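Local coordinates for protein peptidase S8 and S53, subtilisin, kexin, sedolisin (Mycobacterium smegmatis, PDB 4KG7) that probably cleaves peptide bonds as a subtilisin-like serine endopeptidase, the mycosin of the ESX-3 type VII secretion system, at residues 70-75 against 174-179; 110-115 against 321-326. One frame throughout, in Å; residues are numbered along the deposited sequence.

Contact 1: 70-75 against 174-179; sequences AVIDTG and RVINIS
Ile72 leans over its neighbour strand toward Ile176. Ile72 CB sits 3.7 Å from Asn177 O, and Ile72 CG1 passes 4.2 Å from Ile176 CG2. With CG1 beside the backbone N (chi1 -61°) and chi2 extended, Ile72 CD1 reaches across to Ile176 CG2 at 3.5 Å, with Ile178 CG1 a looser neighbour of the same methyl. Leu161 and Val165 of helix 150-170 pack against Ile72 as well. Strands 68-73 and 175-178 run parallel here, in the middle of the seven-stranded parallel sheet of the subtilisin fold, and three backbone bonds join them: Ala70 N to Val175 O, Asn177 N to Ala70 O at 2.8 Å and nearly straight (171° at the hydrogen), and Ile72 N to Asn177 O. Beyond Ile72 the strands part, and a water fills in, accepting from Ser179 N at 2.9 Å and lying 2.7 Å from both Ile72 O and Asp73 OD2. Asp73, the predicted charge-relay aspartate, stands at the C-terminal end of its strand, with OD2 3.5 Å from Ser179 CB. Its other oxygen, OD1, accepts from Thr74 N on its anti lone pair and is also hydrogen-bonded to His104 ND1.

Contact 2: 110-115 against 321-326; sequences GLIAGQ and AAAYVS
Leu111 and Ile112 both set their side-chain branch anti to the carbonyl carbon, beside the backbone N (chi1 -70° for Leu111), with chi2 extended, and from adjacent positions of helix 104-113 they meet Ala323. Leu111 CB rests against Ala323 CB at 4.0 Å. Ile112 comes alongside with CG1, 3.9 Å from Ala323 CB and only 3.3 Å from Ala323 O, a snug fit of a methylene on a carbonyl. Ile112 CD1 carries on along the partner helix to Ser326 CB at 4.1 Å. The CB of Tyr324 points away from helix 104-113, but the ring swings back to Leu111: Leu111 CD1 lies over one ring face, offset toward the rim, while Leu111 CD2 touches the phenol end, 3.7 Å from Tyr324 OH. Val124, Ala285 and Pro286 also pack against that tyrosine. The small alanine at 323 lets the backbones close to 5.6 Å between the CA atoms of Ile112 and Ala323. This is apolar helix-helix packing close to the predicted active site, joining the helix that begins with His104 to the one that carries Ser319 in its first turn, a hallmark pair of the subtilisin fold.

Of the four elements, strand 68-73 comes first along the chain from the N terminus, then helix 104-113, strand 175-178 and, much later, helix 318-335. Contact 1 closes a loop of 98 residues by setting strand 175-178 beside strand 68-73; contact 2 closes one of 205 residues by bringing the two helices together. The loops cross: 110-115 lies inside the first, 174-179 inside the second. Asn177 joins them physically, its side-chain amide lying against helix 318-335 and probably hydrogen-bonded to Ser326. The sheet centre and the helix pair are thereby tied together, and the predicted charge-relay residues, Asp73 on a strand, His104 and Ser319 on the helices, converge from three separate parts of the sequence.

Contact 1: 70-75 against 174-179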
# COMPACT_ATOMS: atom_id res chain seq x y z
N ALA A 70 0.41 -3.21 9.79
CA ALA A 70 1.45 -2.17 9.75
C ALA A 70 1.25 -1.29 8.53
O ALA A 70 1.08 -1.81 7.44
CB ALA A 70 2.83 -2.79 9.71
N VAL A 71 1.32 0.02 8.72
CA VAL A 71 1.21 1.01 7.66
C VAL A 71 2.61 1.61 7.52
O VAL A 71 3.06 2.39 8.37
CB VAL A 71 0.15 2.06 8.05
CG1 VAL A 71 0.08 3.18 7.02
CG2 VAL A 71 -1.21 1.40 8.21
N ILE A 72 3.31 1.17 6.48
CA ILE A 72 4.66 1.64 6.15
C ILE A 72 4.45 2.77 5.17
O ILE A 72 4.10 2.53 4.05
CB ILE A 72 5.50 0.49 5.59
CG1 ILE A 72 5.62 -0.63 6.64
CG2 ILE A 72 6.85 1.01 5.14
CD1 ILE A 72 6.51 -1.78 6.19
N ASP A 73 4.57 4.02 5.64
CA ASP A 73 4.06 5.14 4.85
C ASP A 73 4.68 6.44 5.33
O ASP A 73 5.82 6.46 5.79
CB ASP A 73 2.53 5.14 4.92
CG ASP A 73 1.87 5.65 3.67
OD1 ASP A 73 1.97 6.85 3.42
OD2 ASP A 73 1.21 4.87 2.92
N THR A 74 3.95 7.54 5.17
CA THR A 74 4.43 8.87 5.54
C THR A 74 4.10 9.25 7.01
O THR A 74 4.15 10.43 7.37
CB THR A 74 3.83 9.97 4.63
OG1 THR A 74 2.42 10.11 4.90
CG2 THR A 74 4.07 9.71 3.13
N GLY A 75 3.79 8.26 7.85
CA GLY A 75 3.29 8.54 9.20
C GLY A 75 1.78 8.58 9.20
O GLY A 75 1.13 8.75 8.14
N ARG A 174 0.33 -8.81 11.15
CA ARG A 174 -0.29 -9.87 10.37
C ARG A 174 -0.47 -9.49 8.90
O ARG A 174 -0.55 -10.35 8.02
CB ARG A 174 -1.67 -10.17 10.96
CG ARG A 174 -1.63 -10.72 12.37
CD ARG A 174 -1.46 -12.23 12.31
NE ARG A 174 -2.76 -12.87 12.15
CZ ARG A 174 -2.98 -14.16 11.86
NH1 ARG A 174 -1.97 -14.99 11.64
NH2 ARG A 174 -4.23 -14.60 11.77
N VAL A 175 -0.60 -8.19 8.65
CA VAL A 175 -0.73 -7.62 7.31
C VAL A 175 0.21 -6.44 7.32
O VAL A 175 0.25 -5.70 8.31
CB VAL A 175 -2.18 -7.16 7.02
CG1 VAL A 175 -2.30 -6.57 5.63
CG2 VAL A 175 -3.17 -8.31 7.20
N ILE A 176 0.99 -6.27 6.24
CA ILE A 176 1.92 -5.15 6.13
C ILE A 176 1.55 -4.42 4.83
O ILE A 176 1.63 -5.00 3.73
CB ILE A 176 3.37 -5.66 6.06
CG1 ILE A 176 3.76 -6.30 7.39
CG2 ILE A 176 4.32 -4.51 5.74
CD1 ILE A 176 5.10 -7.03 7.39
N ASN A 177 1.15 -3.17 4.96
CA ASN A 177 0.68 -2.34 3.87
C ASN A 177 1.76 -1.37 3.40
O ASN A 177 2.29 -0.59 4.21
CB ASN A 177 -0.57 -1.56 4.29
CG ASN A 177 -1.18 -0.80 3.14
OD1 ASN A 177 -2.00 -1.32 2.39
ND2 ASN A 177 -0.75 0.42 2.95
N ILE A 178 2.05 -1.41 2.10
CA ILE A 178 3.07 -0.58 1.49
C ILE A 178 2.41 0.16 0.32
O ILE A 178 2.43 -0.28 -0.82
CB ILE A 178 4.29 -1.41 1.04
CG1 ILE A 178 4.82 -2.30 2.16
CG2 ILE A 178 5.40 -0.52 0.48
CD1 ILE A 178 5.83 -3.35 1.75
N SER A 179 1.81 1.32 0.64
CA SER A 179 1.10 2.10 -0.36
C SER A 179 1.98 3.04 -1.18
O SER A 179 1.55 3.55 -2.24
CB SER A 179 -0.03 2.87 0.29
OG SER A 179 -1.12 2.03 0.60
O HOH W 1 1.47 2.25 3.34

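Contact 2: 110-115 against 321-326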
# COMPACT_ATOMS: atom_id res chain seq x y z
N GLY A 110 -6.76 5.39 7.44
CA GLY A 110 -8.18 5.55 7.56
C GLY A 110 -8.97 4.54 6.76
O GLY A 110 -9.97 3.98 7.22
N LEU A 111 -8.52 4.26 5.53
CA LEU A 111 -9.21 3.28 4.71
C LEU A 111 -9.14 1.89 5.33
O LEU A 111 -10.07 1.10 5.21
CB LEU A 111 -8.66 3.25 3.29
CG LEU A 111 -8.98 4.47 2.43
CD1 LEU A 111 -8.29 4.28 1.09
CD2 LEU A 111 -10.46 4.68 2.25
N ILE A 112 -7.99 1.57 5.94
CA ILE A 112 -7.74 0.25 6.51
C ILE A 112 -8.58 0.03 7.76
O ILE A 112 -9.25 -0.97 7.87
CB ILE A 112 -6.25 0.02 6.81
CG1 ILE A 112 -5.46 0.07 5.50
CG2 ILE A 112 -6.06 -1.32 7.55
CD1 ILE A 112 -3.96 0.07 5.68
N ALA A 113 -8.54 0.98 8.70
CA ALA A 113 -9.12 0.74 10.03
C ALA A 113 -9.60 2.02 10.69
O ALA A 113 -9.75 2.06 11.91
CB ALA A 113 -8.11 0.04 10.91
N GLY A 114 -9.96 3.03 9.90
CA GLY A 114 -10.66 4.19 10.45
C GLY A 114 -12.00 3.80 11.09
O GLY A 114 -12.61 2.81 10.72
N GLN A 115 -12.43 4.60 12.05
CA GLN A 115 -13.61 4.27 12.82
C GLN A 115 -14.86 4.84 12.18
O GLN A 115 -14.83 5.92 11.59
CB GLN A 115 -13.48 4.81 14.24
CG GLN A 115 -12.31 4.22 14.99
CD GLN A 115 -12.41 2.71 15.04
OE1 GLN A 115 -13.35 2.17 15.66
NE2 GLN A 115 -11.47 2.03 14.39
N ALA A 321 -5.99 1.83 -3.26
CA ALA A 321 -6.40 0.48 -3.65
C ALA A 321 -5.70 -0.52 -2.73
O ALA A 321 -6.32 -1.46 -2.20
CB ALA A 321 -6.03 0.23 -5.11
N ALA A 322 -4.39 -0.37 -2.57
CA ALA A 322 -3.64 -1.27 -1.67
C ALA A 322 -4.21 -1.24 -0.26
O ALA A 322 -4.38 -2.28 0.38
CB ALA A 322 -2.16 -0.88 -1.64
N ALA A 323 -4.53 -0.04 0.21
CA ALA A 323 -5.06 0.10 1.56
C ALA A 323 -6.34 -0.70 1.72
O ALA A 323 -6.52 -1.43 2.70
CB ALA A 323 -5.30 1.55 1.88
N TYR A 324 -7.23 -0.60 0.75
CA TYR A 324 -8.46 -1.41 0.79
C TYR A 324 -8.13 -2.89 0.88
O TYR A 324 -8.76 -3.60 1.66
CB TYR A 324 -9.31 -1.14 -0.46
CG TYR A 324 -10.18 0.09 -0.38
CD1 TYR A 324 -11.13 0.23 0.65
CD2 TYR A 324 -10.18 1.06 -1.39
CE1 TYR A 324 -11.97 1.31 0.73
CE2 TYR A 324 -11.02 2.15 -1.32
CZ TYR A 324 -11.94 2.27 -0.28
OH TYR A 324 -12.80 3.33 -0.24
N VAL A 325 -7.21 -3.38 0.06
CA VAL A 325 -6.86 -4.77 0.10
C VAL A 325 -6.27 -5.20 1.43
O VAL A 325 -6.59 -6.27 1.93
CB VAL A 325 -5.96 -5.16 -1.08
CG1 VAL A 325 -5.47 -6.62 -0.96
CG2 VAL A 325 -6.72 -4.99 -2.39
N SER A 326 -5.40 -4.39 2.01
CA SER A 326 -4.91 -4.66 3.37
C SER A 326 -6.04 -4.78 4.39
O SER A 326 -6.02 -5.64 5.28
CB SER A 326 -3.92 -3.61 3.79
OG SER A 326 -2.72 -3.78 3.06